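Local coordinates for protein WipB (Legionella pneumophila, PDB 5NNY) that acts, through the phosphatase domain seen in this chain, as a translocated Ser/Thr phosphatase effector that targets the host lysosomal nutrient-sensing machinery, at residues A[37-41]-A[74-79]; A[133-138]-A[182-186]; A[126-131]-A[284-288]; A[151-155]-A[260-266]. One frame throughout, in Å; residues are numbered along the deposited sequence.

Contact 1: residues A[37-41]-A[74-79]; sequences KFAEI and QYNALI
This is an antiparallel helix pair in the N-terminal part of the chain. Residues 37-41 belong to helix 32-42 and residues 74-79 to helix 64-79. The second segment falls in a predicted coiled coil. Both backbones are helical throughout. The short axes approach to 10.4 Å and cross at -148°. F38 and L78 set the register, with CA of F38 7.1 Å from CA of L78. No hydrogen bond joins the segments, so the contact rests on packing of side chains spaced three or four residues apart.

The aliphatic packing centres on L78 (chi1 m, chi2 t). Its CD1 lies 3.8 Å from I41 CD1 and 4.0 Å from F38 CB. It also touches the backbone, 3.5 Å from F38 N. I41 is m,t and extends CG2 to 4.4 Å from Y75 CD1.

The aromatic packing pairs F38 and Y75, both with chi1 t. Their ring centroids are 5.4 Å apart and their planes meet at 54°, an oblique pairing. The rings continue into neighbouring helices. F38 touches L16 and L19 of helix 15-24, while Y75 reaches helix 105-117 and its OH hydrogen-bonds to F107 O.

K37 and Q74 cover the margin. K37 starts toward the partner helix, then its end leads away. Its CD passes 3.6 Å from Q74 NE2, and Q74 OE1 lies 3.8 Å from I41 CD1.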
loop_
_atom_site.group_PDB
_atom_site.type_symbol
_atom_site.label_atom_id
_atom_site.label_comp_id
_atom_site.label_asym_id
_atom_site.label_seq_id
_atom_site.Cartn_x
_atom_site.Cartn_y
_atom_site.Cartn_z
ATOM N N LYS A 37 13.257 -20.795 6.166
ATOM C CA LYS A 37 12.739 -21.173 4.857
ATOM C C LYS A 37 12.203 -19.949 4.111
ATOM O O LYS A 37 12.438 -19.792 2.906
ATOM C CB LYS A 37 11.640 -22.229 4.993
ATOM C CG LYS A 37 12.118 -23.680 5.238
ATOM C CD LYS A 37 10.915 -24.629 5.392
ATOM C CE LYS A 37 11.292 -26.114 5.439
ATOM N NZ LYS A 37 12.083 -26.479 6.647
ATOM N N PHE A 38 11.470 -19.079 4.812
ATOM C CA PHE A 38 10.920 -17.873 4.188
ATOM C C PHE A 38 12.035 -16.994 3.628
ATOM O O PHE A 38 11.981 -16.558 2.463
ATOM C CB PHE A 38 10.088 -17.102 5.224
ATOM C CG PHE A 38 9.295 -15.946 4.673
ATOM C CD1 PHE A 38 9.916 -14.790 4.223
ATOM C CD2 PHE A 38 7.907 -15.993 4.698
ATOM C CE1 PHE A 38 9.177 -13.717 3.763
ATOM C CE2 PHE A 38 7.158 -14.942 4.241
ATOM C CZ PHE A 38 7.781 -13.796 3.772
ATOM N N ALA A 39 13.059 -16.720 4.448
ATOM C CA ALA A 39 14.172 -15.885 3.996
ATOM C C ALA A 39 14.893 -16.522 2.809
ATOM O O ALA A 39 15.306 -15.818 1.876
ATOM C CB ALA A 39 15.155 -15.627 5.139
ATOM N N GLU A 40 15.064 -17.852 2.839
ATOM C CA GLU A 40 15.682 -18.564 1.715
ATOM C C GLU A 40 14.891 -18.383 0.422
ATOM O O GLU A 40 15.472 -18.149 -0.647
ATOM C CB GLU A 40 15.794 -20.066 2.025
ATOM C CG GLU A 40 16.683 -20.795 1.004
ATOM C CD GLU A 40 17.000 -22.210 1.387
ATOM O OE1 GLU A 40 16.736 -22.598 2.552
ATOM O OE2 GLU A 40 17.509 -22.934 0.501
ATOM N N ILE A 41 13.570 -18.561 0.482
ATOM C CA ILE A 41 12.751 -18.368 -0.714
ATOM C C ILE A 41 12.849 -16.922 -1.172
ATOM O O ILE A 41 13.012 -16.644 -2.366
ATOM C CB ILE A 41 11.290 -18.780 -0.435
ATOM C CG1 ILE A 41 11.162 -20.318 -0.369
ATOM C CG2 ILE A 41 10.350 -18.195 -1.496
ATOM C CD1 ILE A 41 9.799 -20.818 0.123
ATOM N N GLN A 74 5.400 -23.887 -1.929
ATOM C CA GLN A 74 6.103 -23.899 -0.652
ATOM C C GLN A 74 5.896 -22.587 0.089
ATOM O O GLN A 74 5.752 -22.579 1.321
ATOM C CB GLN A 74 7.604 -24.184 -0.813
ATOM C CG GLN A 74 8.204 -24.378 0.599
ATOM C CD GLN A 74 9.694 -24.650 0.682
ATOM O OE1 GLN A 74 10.437 -24.541 -0.283
ATOM N NE2 GLN A 74 10.133 -25.023 1.872
ATOM N N TYR A 75 5.876 -21.468 -0.641
ATOM C CA TYR A 75 5.589 -20.192 0.004
ATOM C C TYR A 75 4.235 -20.235 0.697
ATOM O O TYR A 75 4.102 -19.808 1.850
ATOM C CB TYR A 75 5.632 -19.045 -1.014
ATOM C CG TYR A 75 5.425 -17.713 -0.343
ATOM C CD1 TYR A 75 6.462 -17.109 0.359
ATOM C CD2 TYR A 75 4.184 -17.090 -0.350
ATOM C CE1 TYR A 75 6.292 -15.893 1.006
ATOM C CE2 TYR A 75 4.001 -15.873 0.317
ATOM C CZ TYR A 75 5.065 -15.285 0.976
ATOM O OH TYR A 75 4.908 -14.091 1.631
ATOM N N ASN A 76 3.213 -20.745 0.003
ATOM C CA ASN A 76 1.878 -20.793 0.597
ATOM C C ASN A 76 1.813 -21.785 1.757
ATOM O O ASN A 76 1.016 -21.596 2.685
ATOM C CB ASN A 76 0.834 -21.137 -0.469
ATOM C CG ASN A 76 0.602 -19.994 -1.448
ATOM O OD1 ASN A 76 0.997 -18.853 -1.193
ATOM N ND2 ASN A 76 -0.047 -20.291 -2.559
ATOM N N ALA A 77 2.630 -22.844 1.723
ATOM C CA ALA A 77 2.734 -23.733 2.886
ATOM C C ALA A 77 3.323 -23.006 4.092
ATOM O O ALA A 77 2.943 -23.273 5.240
ATOM C CB ALA A 77 3.582 -24.956 2.542
ATOM N N LEU A 78 4.281 -22.101 3.862
ATOM C CA LEU A 78 4.809 -21.323 4.979
ATOM C C LEU A 78 3.752 -20.372 5.521
ATOM O O LEU A 78 3.589 -20.246 6.740
ATOM C CB LEU A 78 6.064 -20.559 4.551
ATOM C CG LEU A 78 7.301 -21.377 4.169
ATOM C CD1 LEU A 78 8.451 -20.478 3.708
ATOM C CD2 LEU A 78 7.750 -22.258 5.329
ATOM N N ILE A 79 3.024 -19.695 4.630
ATOM C CA ILE A 79 1.958 -18.788 5.070
ATOM C C ILE A 79 0.947 -19.531 5.940
ATOM O O ILE A 79 0.458 -19.005 6.950
ATOM C CB ILE A 79 1.278 -18.143 3.848
ATOM C CG1 ILE A 79 2.276 -17.282 3.060
ATOM C CG2 ILE A 79 0.032 -17.357 4.266
ATOM C CD1 ILE A 79 2.823 -16.051 3.829
#

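Contact 2: residues A[133-138]-A[182-186]; sequences FVEACE and YHQVY
A knob-into-hole contact and an aromatic cluster join two helices of the phosphatase domain. Residues 133-138 lie on helix 128-138 and residues 182-186 on helix 175-186, which has a wider pi-type turn here. The short axes run at 147°, near antiparallel, 11.8 Å apart. CA of C137 is 7.2 Å from CA of Y182.

Y182 (chi1 t) is the knob. It sits among F133, V134, C137 and E138. C137 CB lies over its ring face, 3.7 Å from the centroid, and V134 CG1 is 3.5 Å from Y182 OH. F133 and Y186, both chi1 t, form a T-shaped pair. The F133 edge meets the Y186 face at 80°, centroids 5.5 Å apart. Y186 OH also hydrogen-bonds to E97.

Two waters bridge the polar rim. One links C137 O (2.7 Å) and H183 NE2 (3.0 Å). E138, also bonded to H257, accepts from the other: that water oxygen is 2.7 Å from E138 OE2 and takes a hydrogen bond from Y182 OH at 2.6 Å.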
loop_
_atom_site.group_PDB
_atom_site.type_symbol
_atom_site.label_atom_id
_atom_site.label_comp_id
_atom_site.label_asym_id
_atom_site.label_seq_id
_atom_site.Cartn_x
_atom_site.Cartn_y
_atom_site.Cartn_z
ATOM N N PHE A 133 -1.142 -0.617 -8.423
ATOM C CA PHE A 133 -1.831 -1.896 -8.224
ATOM C C PHE A 133 -3.352 -1.715 -8.238
ATOM O O PHE A 133 -4.079 -2.509 -8.864
ATOM C CB PHE A 133 -1.362 -2.543 -6.915
ATOM C CG PHE A 133 -1.970 -3.902 -6.648
ATOM C CD1 PHE A 133 -1.595 -4.996 -7.407
ATOM C CD2 PHE A 133 -2.941 -4.057 -5.669
ATOM C CE1 PHE A 133 -2.147 -6.256 -7.170
ATOM C CE2 PHE A 133 -3.493 -5.310 -5.401
ATOM C CZ PHE A 133 -3.100 -6.412 -6.174
ATOM N N VAL A 134 -3.838 -0.661 -7.575
ATOM C CA VAL A 134 -5.262 -0.342 -7.577
ATOM C C VAL A 134 -5.763 -0.195 -9.010
ATOM O O VAL A 134 -6.794 -0.754 -9.397
ATOM C CB VAL A 134 -5.516 0.942 -6.766
ATOM C CG1 VAL A 134 -6.925 1.454 -7.048
ATOM C CG2 VAL A 134 -5.285 0.687 -5.281
ATOM N N GLU A 135 -5.067 0.616 -9.800
ATOM C CA GLU A 135 -5.522 0.909 -11.152
ATOM C C GLU A 135 -5.528 -0.345 -12.005
ATOM O O GLU A 135 -6.496 -0.610 -12.721
ATOM C CB GLU A 135 -4.633 1.980 -11.786
ATOM C CG GLU A 135 -5.220 2.552 -13.093
ATOM C CD GLU A 135 -4.242 3.474 -13.800
ATOM O OE1 GLU A 135 -3.373 2.953 -14.542
ATOM O OE2 GLU A 135 -4.331 4.703 -13.584
ATOM N N ALA A 136 -4.445 -1.122 -11.940
ATOM C CA ALA A 136 -4.369 -2.389 -12.656
ATOM C C ALA A 136 -5.553 -3.280 -12.326
ATOM O O ALA A 136 -6.164 -3.873 -13.223
ATOM C CB ALA A 136 -3.063 -3.101 -12.312
ATOM N N CYS A 137 -5.896 -3.391 -11.046
ATOM C CA CYS A 137 -6.989 -4.275 -10.660
ATOM C C CYS A 137 -8.336 -3.706 -11.062
ATOM O O CYS A 137 -9.208 -4.447 -11.537
ATOM C CB CYS A 137 -6.951 -4.535 -9.151
ATOM S SG CYS A 137 -5.562 -5.565 -8.645
ATOM N N GLU A 138 -8.528 -2.393 -10.886
ATOM C CA GLU A 138 -9.808 -1.777 -11.235
ATOM C C GLU A 138 -10.080 -1.804 -12.739
ATOM O O GLU A 138 -11.244 -1.856 -13.157
ATOM C CB GLU A 138 -9.850 -0.326 -10.746
ATOM C CG GLU A 138 -9.955 -0.149 -9.246
ATOM C CD GLU A 138 -10.212 1.298 -8.881
ATOM O OE1 GLU A 138 -9.922 2.185 -9.724
ATOM O OE2 GLU A 138 -10.716 1.539 -7.774
ATOM N N TYR A 182 -7.189 -8.465 -3.874
ATOM C CA TYR A 182 -7.413 -7.038 -4.063
ATOM C C TYR A 182 -8.751 -6.602 -3.480
ATOM O O TYR A 182 -8.818 -5.665 -2.676
ATOM C CB TYR A 182 -7.365 -6.651 -5.543
ATOM C CG TYR A 182 -7.753 -5.179 -5.650
ATOM C CD1 TYR A 182 -6.899 -4.197 -5.174
ATOM C CD2 TYR A 182 -8.994 -4.792 -6.144
ATOM C CE1 TYR A 182 -7.251 -2.854 -5.215
ATOM C CE2 TYR A 182 -9.353 -3.455 -6.198
ATOM C CZ TYR A 182 -8.477 -2.495 -5.725
ATOM O OH TYR A 182 -8.830 -1.172 -5.776
ATOM N N HIS A 183 -9.826 -7.254 -3.899
ATOM C CA HIS A 183 -11.173 -6.845 -3.512
ATOM C C HIS A 183 -11.513 -7.254 -2.078
ATOM O O HIS A 183 -12.170 -6.496 -1.352
ATOM C CB HIS A 183 -12.192 -7.451 -4.492
ATOM C CG HIS A 183 -12.140 -6.854 -5.867
ATOM N ND1 HIS A 183 -12.637 -5.602 -6.154
ATOM C CD2 HIS A 183 -11.659 -7.343 -7.036
ATOM C CE1 HIS A 183 -12.457 -5.339 -7.437
ATOM N NE2 HIS A 183 -11.870 -6.382 -7.996
ATOM N N GLN A 184 -11.094 -8.449 -1.657
ATOM C CA GLN A 184 -11.509 -8.964 -0.349
ATOM C C GLN A 184 -10.639 -8.453 0.789
ATOM O O GLN A 184 -11.083 -8.407 1.942
ATOM C CB GLN A 184 -11.479 -10.493 -0.359
ATOM C CG GLN A 184 -12.511 -11.085 -1.267
ATOM C CD GLN A 184 -13.912 -10.785 -0.783
ATOM O OE1 GLN A 184 -14.200 -10.866 0.416
ATOM N NE2 GLN A 184 -14.792 -10.418 -1.709
ATOM N N VAL A 185 -9.404 -8.089 0.494
ATOM C CA VAL A 185 -8.410 -7.803 1.516
ATOM C C VAL A 185 -7.845 -6.403 1.345
ATOM O O VAL A 185 -7.965 -5.554 2.234
ATOM C CB VAL A 185 -7.279 -8.848 1.484
ATOM C CG1 VAL A 185 -6.209 -8.495 2.515
ATOM C CG2 VAL A 185 -7.857 -10.244 1.749
ATOM N N TYR A 186 -7.220 -6.157 0.199
ATOM C CA TYR A 186 -6.391 -4.962 0.067
ATOM C C TYR A 186 -7.214 -3.678 0.103
ATOM O O TYR A 186 -6.924 -2.758 0.891
ATOM C CB TYR A 186 -5.570 -5.042 -1.224
ATOM C CG TYR A 186 -4.619 -3.870 -1.390
ATOM C CD1 TYR A 186 -3.357 -3.885 -0.784
ATOM C CD2 TYR A 186 -4.966 -2.763 -2.178
ATOM C CE1 TYR A 186 -2.468 -2.824 -0.936
ATOM C CE2 TYR A 186 -4.084 -1.691 -2.327
ATOM C CZ TYR A 186 -2.839 -1.726 -1.712
ATOM O OH TYR A 186 -1.951 -0.678 -1.881
HETATM O O HOH W 1 -11.631 -5.408 -10.858
HETATM O O HOH W 2 -11.333 -0.520 -6.167
#

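Contact 3: residues A[126-131]-A[284-288]; sequences LSNHGI and TVWGR
L126 follows strand 121-125 and is still extended (phi/psi -59/134). Its CG lies 3.8 Å from V285 CG1. S127 comes next, with its CA 5.2 Å from the CA of V285, the closest such pair. Its CB points away from V285. With chi1 p, S127 OG serves as N-cap of helix 128-138 and accepts from G130 N at 3.1 Å. I131 N also bonds to S127 O at 2.9 Å.

N128 (chi1 p) points toward the partner segment. Its CB stands over the six-membered ring of W286, 3.9 Å from the centroid, a CH-pi contact. N128 ND2 is 3.6 Å from W286 CH2. A water donates to both N128 OD1 (3.1 Å) and V285 O (3.0 Å), joining the side chain to the partner backbone.

The S127-N128-H129 sequence after a central strand is consistent with the Gly-Asn-His motif of calcineurin-like phosphoesterases. H129 touches D96 and D100, and N128 touches H209. I131 then adds its CD1, 4.4 Å from V285 CG1.

Across the contact, helix 280-286 ends in a Schellman motif. G287 is its C-prime residue, with phi 70°. Its N makes a weak bond to T284 O at 3.3 Å.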
loop_
_atom_site.group_PDB
_atom_site.type_symbol
_atom_site.label_atom_id
_atom_site.label_comp_id
_atom_site.label_asym_id
_atom_site.label_seq_id
_atom_site.Cartn_x
_atom_site.Cartn_y
_atom_site.Cartn_z
ATOM N N LEU A 126 -2.523 5.206 1.258
ATOM C CA LEU A 126 -2.423 5.270 -0.202
ATOM C C LEU A 126 -1.097 5.886 -0.639
ATOM O O LEU A 126 -0.660 6.915 -0.102
ATOM C CB LEU A 126 -3.595 6.085 -0.770
ATOM C CG LEU A 126 -3.790 6.067 -2.289
ATOM C CD1 LEU A 126 -4.077 4.644 -2.760
ATOM C CD2 LEU A 126 -4.902 7.020 -2.737
ATOM N N SER A 127 -0.447 5.244 -1.620
ATOM C CA SER A 127 0.821 5.708 -2.152
ATOM C C SER A 127 0.772 5.641 -3.669
ATOM O O SER A 127 -0.119 5.018 -4.259
ATOM C CB SER A 127 2.017 4.881 -1.630
ATOM O OG SER A 127 1.993 3.518 -2.069
ATOM N N ASN A 128 1.759 6.294 -4.295
ATOM C CA ASN A 128 1.873 6.236 -5.745
ATOM C C ASN A 128 2.139 4.809 -6.216
ATOM O O ASN A 128 1.604 4.384 -7.247
ATOM C CB ASN A 128 2.967 7.193 -6.239
ATOM C CG ASN A 128 4.207 7.215 -5.338
ATOM O OD1 ASN A 128 4.145 7.639 -4.179
ATOM N ND2 ASN A 128 5.348 6.805 -5.891
ATOM N N HIS A 129 2.932 4.042 -5.453
ATOM C CA HIS A 129 3.199 2.654 -5.834
ATOM C C HIS A 129 1.931 1.811 -5.717
ATOM O O HIS A 129 1.554 1.088 -6.646
ATOM C CB HIS A 129 4.321 2.065 -4.966
ATOM C CG HIS A 129 5.686 2.591 -5.277
ATOM N ND1 HIS A 129 6.496 2.048 -6.252
ATOM C CD2 HIS A 129 6.402 3.597 -4.715
ATOM C CE1 HIS A 129 7.641 2.707 -6.291
ATOM N NE2 HIS A 129 7.609 3.649 -5.368
ATOM N N GLY A 130 1.266 1.908 -4.594
ATOM C CA GLY A 130 0.055 1.169 -4.381
ATOM C C GLY A 130 -1.083 1.510 -5.327
ATOM O O GLY A 130 -1.830 0.694 -5.751
ATOM N N ILE A 131 -1.122 2.760 -5.746
ATOM C CA ILE A 131 -2.126 3.204 -6.661
ATOM C C ILE A 131 -1.990 2.521 -8.062
ATOM O O ILE A 131 -2.919 2.391 -8.748
ATOM C CB ILE A 131 -2.142 4.739 -6.699
ATOM C CG1 ILE A 131 -3.524 5.274 -6.537
ATOM C CG2 ILE A 131 -1.522 5.257 -7.943
ATOM C CD1 ILE A 131 -3.524 6.707 -6.130
ATOM N N THR A 284 -1.678 14.770 -2.563
ATOM C CA THR A 284 -1.503 14.091 -1.277
ATOM C C THR A 284 -0.564 12.888 -1.398
ATOM O O THR A 284 0.363 12.726 -0.597
ATOM C CB THR A 284 -2.871 13.675 -0.722
ATOM O OG1 THR A 284 -3.649 14.843 -0.456
ATOM C CG2 THR A 284 -2.720 12.884 0.581
ATOM N N VAL A 285 -0.776 12.023 -2.388
ATOM C CA VAL A 285 0.070 10.834 -2.473
ATOM C C VAL A 285 1.496 11.204 -2.868
ATOM O O VAL A 285 2.442 10.496 -2.512
ATOM C CB VAL A 285 -0.521 9.766 -3.426
ATOM C CG1 VAL A 285 -1.862 9.257 -2.893
ATOM C CG2 VAL A 285 -0.649 10.293 -4.861
ATOM N N TRP A 286 1.683 12.296 -3.631
ATOM C CA TRP A 286 3.047 12.690 -3.992
ATOM C C TRP A 286 3.661 13.684 -3.008
ATOM O O TRP A 286 4.869 13.937 -3.080
ATOM C CB TRP A 286 3.097 13.274 -5.422
ATOM C CG TRP A 286 2.994 12.205 -6.533
ATOM C CD1 TRP A 286 1.889 11.882 -7.263
ATOM C CD2 TRP A 286 4.046 11.338 -6.988
ATOM N NE1 TRP A 286 2.188 10.862 -8.152
ATOM C CE2 TRP A 286 3.505 10.511 -7.995
ATOM C CE3 TRP A 286 5.395 11.184 -6.642
ATOM C CZ2 TRP A 286 4.263 9.560 -8.660
ATOM C CZ3 TRP A 286 6.133 10.227 -7.280
ATOM C CH2 TRP A 286 5.575 9.432 -8.287
ATOM N N GLY A 287 2.880 14.229 -2.082
ATOM C CA GLY A 287 3.440 15.167 -1.113
ATOM C C GLY A 287 3.827 16.496 -1.724
ATOM O O GLY A 287 4.810 17.117 -1.290
ATOM N N ARG A 288 3.073 16.955 -2.725
ATOM C CA ARG A 288 3.388 18.172 -3.469
ATOM C C ARG A 288 2.548 19.352 -3.001
ATOM O O ARG A 288 1.517 19.187 -2.346
ATOM C CB ARG A 288 3.160 17.975 -4.973
ATOM C CG ARG A 288 3.886 16.784 -5.557
ATOM C CD ARG A 288 5.379 16.868 -5.250
ATOM N NE ARG A 288 6.096 15.783 -5.916
ATOM C CZ ARG A 288 7.292 15.341 -5.557
ATOM N NH1 ARG A 288 7.922 15.893 -4.530
ATOM N NH2 ARG A 288 7.861 14.345 -6.226
HETATM O O HOH W 3 5.377 10.016 -2.551
#

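Contact 4: residues A[151-155]-A[260-266]; sequences RLGNI and YTHDMMY
This is a partly buried contact between helices, its centre about 17 Å from the centre of the chain. Residues 151-155 take in the end of the weakly bonded helix 150-153 and the turn after it. Residues 260-266 lead through an extended Y260 and T261 into helix 262-270. Two CA pairs set the register: R151 with H262 at 6.9 Å and I155 with Y266 at 6.6 Å.

One direct hydrogen bond spans the segments, N154 ND2 to Y266 OH at 3.0 Å. N154 and Y266 both have chi1 m.

R151 (chi1 m) lies against H262. R151 CB is 4.1 Å from the imidazole centroid, over the ring face, as a CH-pi contact. R151 NH1 comes within 2.8 Å of H262 ND1, but the angle is too poor for a hydrogen bond. The imidazole instead bonds through NE2 to E135, which also receives Y260 OH. Helix 128-138 of this calcineurin-like phosphatase domain is thus tied to the same corner.

The apolar part comes from L152 and I155. L152 (m,t) puts CD2 3.8 Å from H262 CD2 and 3.9 Å from M265 CG. I155 has chi1 p and chi2 t. Its CD1 is 3.7 Å from M265 CB, and its CG2 is 3.4 Å from Y266 CD1. I155 and M265 also touch W286 of helix 280-286.

T261 holds the N-cap position without a side-chain capping bond; its OG1 donates instead to D263 OD1 at a very short 2.5 Å.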
loop_
_atom_site.group_PDB
_atom_site.type_symbol
_atom_site.label_atom_id
_atom_site.label_comp_id
_atom_site.label_asym_id
_atom_site.label_seq_id
_atom_site.Cartn_x
_atom_site.Cartn_y
_atom_site.Cartn_z
ATOM N N ARG A 151 1.056 3.693 -18.104
ATOM C CA ARG A 151 1.426 5.089 -17.867
ATOM C C ARG A 151 1.975 5.281 -16.454
ATOM O O ARG A 151 2.992 5.956 -16.256
ATOM C CB ARG A 151 0.232 6.025 -18.123
ATOM C CG ARG A 151 -0.504 5.831 -19.462
ATOM C CD ARG A 151 -0.708 7.131 -20.265
ATOM N NE ARG A 151 -1.684 8.078 -19.703
ATOM C CZ ARG A 151 -2.973 8.151 -20.042
ATOM N NH1 ARG A 151 -3.756 9.071 -19.480
ATOM N NH2 ARG A 151 -3.488 7.308 -20.930
ATOM N N LEU A 152 1.326 4.680 -15.453
ATOM C CA LEU A 152 1.874 4.740 -14.102
ATOM C C LEU A 152 3.231 4.054 -14.008
ATOM O O LEU A 152 4.103 4.502 -13.259
ATOM C CB LEU A 152 0.892 4.118 -13.115
ATOM C CG LEU A 152 -0.392 4.934 -12.976
ATOM C CD1 LEU A 152 -1.322 4.240 -11.986
ATOM C CD2 LEU A 152 -0.050 6.371 -12.519
ATOM N N GLY A 153 3.432 2.972 -14.756
ATOM C CA GLY A 153 4.720 2.302 -14.749
ATOM C C GLY A 153 5.847 3.132 -15.327
ATOM O O GLY A 153 7.019 2.814 -15.090
ATOM N N ASN A 154 5.514 4.176 -16.094
ATOM C CA ASN A 154 6.517 5.078 -16.649
ATOM C C ASN A 154 7.153 5.973 -15.594
ATOM O O ASN A 154 8.189 6.589 -15.872
ATOM C CB ASN A 154 5.904 5.988 -17.717
ATOM C CG ASN A 154 5.608 5.275 -19.009
ATOM O OD1 ASN A 154 6.152 4.204 -19.289
ATOM N ND2 ASN A 154 4.743 5.880 -19.826
ATOM N N ILE A 155 6.551 6.109 -14.411
ATOM C CA ILE A 155 7.030 7.097 -13.442
ATOM C C ILE A 155 7.584 6.471 -12.191
ATOM O O ILE A 155 7.926 7.198 -11.246
ATOM C CB ILE A 155 5.939 8.121 -13.077
ATOM C CG1 ILE A 155 4.760 7.434 -12.387
ATOM C CG2 ILE A 155 5.509 8.868 -14.323
ATOM C CD1 ILE A 155 3.611 8.356 -12.069
ATOM N N TYR A 260 -7.897 10.913 -10.133
ATOM C CA TYR A 260 -6.695 11.550 -10.662
ATOM C C TYR A 260 -6.683 11.314 -12.168
ATOM O O TYR A 260 -7.343 10.404 -12.677
ATOM C CB TYR A 260 -5.414 10.977 -10.026
ATOM C CG TYR A 260 -5.284 9.474 -10.272
ATOM C CD1 TYR A 260 -4.718 8.993 -11.449
ATOM C CD2 TYR A 260 -5.737 8.539 -9.328
ATOM C CE1 TYR A 260 -4.601 7.625 -11.703
ATOM C CE2 TYR A 260 -5.615 7.163 -9.569
ATOM C CZ TYR A 260 -5.057 6.719 -10.757
ATOM O OH TYR A 260 -4.931 5.365 -11.009
ATOM N N THR A 261 -5.880 12.099 -12.875
ATOM C CA THR A 261 -5.565 11.780 -14.264
ATOM C C THR A 261 -4.065 11.547 -14.377
ATOM O O THR A 261 -3.294 11.923 -13.493
ATOM C CB THR A 261 -6.038 12.889 -15.214
ATOM O OG1 THR A 261 -5.364 14.103 -14.897
ATOM C CG2 THR A 261 -7.532 13.112 -15.070
ATOM N N HIS A 262 -3.647 10.885 -15.458
ATOM C CA HIS A 262 -2.245 10.491 -15.531
ATOM C C HIS A 262 -1.318 11.696 -15.685
ATOM O O HIS A 262 -0.163 11.642 -15.257
ATOM C CB HIS A 262 -2.038 9.471 -16.652
ATOM C CG HIS A 262 -2.636 8.127 -16.344
ATOM N ND1 HIS A 262 -3.649 7.564 -17.091
ATOM C CD2 HIS A 262 -2.376 7.248 -15.348
ATOM C CE1 HIS A 262 -3.973 6.386 -16.581
ATOM N NE2 HIS A 262 -3.218 6.174 -15.519
ATOM N N ASP A 263 -1.799 12.793 -16.264
ATOM C CA ASP A 263 -0.953 13.984 -16.344
ATOM C C ASP A 263 -0.613 14.503 -14.945
ATOM O O ASP A 263 0.481 15.035 -14.709
ATOM C CB ASP A 263 -1.635 15.065 -17.193
ATOM C CG ASP A 263 -2.977 15.509 -16.631
ATOM O OD1 ASP A 263 -3.992 14.802 -16.835
ATOM O OD2 ASP A 263 -3.025 16.583 -15.979
ATOM N N MET A 264 -1.552 14.364 -14.006
ATOM C CA MET A 264 -1.271 14.750 -12.621
ATOM C C MET A 264 -0.139 13.918 -12.043
ATOM O O MET A 264 0.665 14.407 -11.245
ATOM C CB MET A 264 -2.519 14.591 -11.758
ATOM C CG MET A 264 -3.694 15.444 -12.134
ATOM S SD MET A 264 -5.060 14.910 -11.102
ATOM C CE MET A 264 -6.480 15.647 -11.895
ATOM N N MET A 265 -0.068 12.647 -12.420
ATOM C CA MET A 265 0.941 11.772 -11.831
ATOM C C MET A 265 2.313 12.009 -12.456
ATOM O O MET A 265 3.342 11.909 -11.773
ATOM C CB MET A 265 0.501 10.303 -11.978
ATOM C CG MET A 265 -0.859 10.043 -11.342
ATOM S SD MET A 265 -0.888 10.528 -9.599
ATOM C CE MET A 265 -0.268 9.033 -8.828
ATOM N N TYR A 266 2.361 12.332 -13.747
ATOM C CA TYR A 266 3.647 12.706 -14.335
ATOM C C TYR A 266 4.186 13.972 -13.676
ATOM O O TYR A 266 5.366 14.056 -13.319
ATOM C CB TYR A 266 3.520 12.934 -15.841
ATOM C CG TYR A 266 3.376 11.672 -16.671
ATOM C CD1 TYR A 266 4.473 10.837 -16.881
ATOM C CD2 TYR A 266 2.164 11.341 -17.278
ATOM C CE1 TYR A 266 4.365 9.689 -17.647
ATOM C CE2 TYR A 266 2.046 10.179 -18.066
ATOM C CZ TYR A 266 3.152 9.363 -18.234
ATOM O OH TYR A 266 3.066 8.216 -18.996
#

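Overall arrangement
Contact 1 comes first along the chain. It closes the loop between helices 32-42 and 64-79 before any other contact opens. Its nearest atoms stay about 11 Å from contact 2. Contact 3 then opens at 126-131 and closes only at 284-288, so contacts 2 and 4 both fall within its span. These two cross: contact 4 opens at 151-155, before contact 2 closes at 182-186, and closes at 260-266. Helix 128-138 serves contacts 2 and 3 and touches contact 4, where E135 reaches Y260 and H262. W286 of contact 3 packs on I155 and M265 of contact 4. Contacts 2-4 therefore tie helices 150-153, 175-186, 262-270 and 280-286 around helix 128-138.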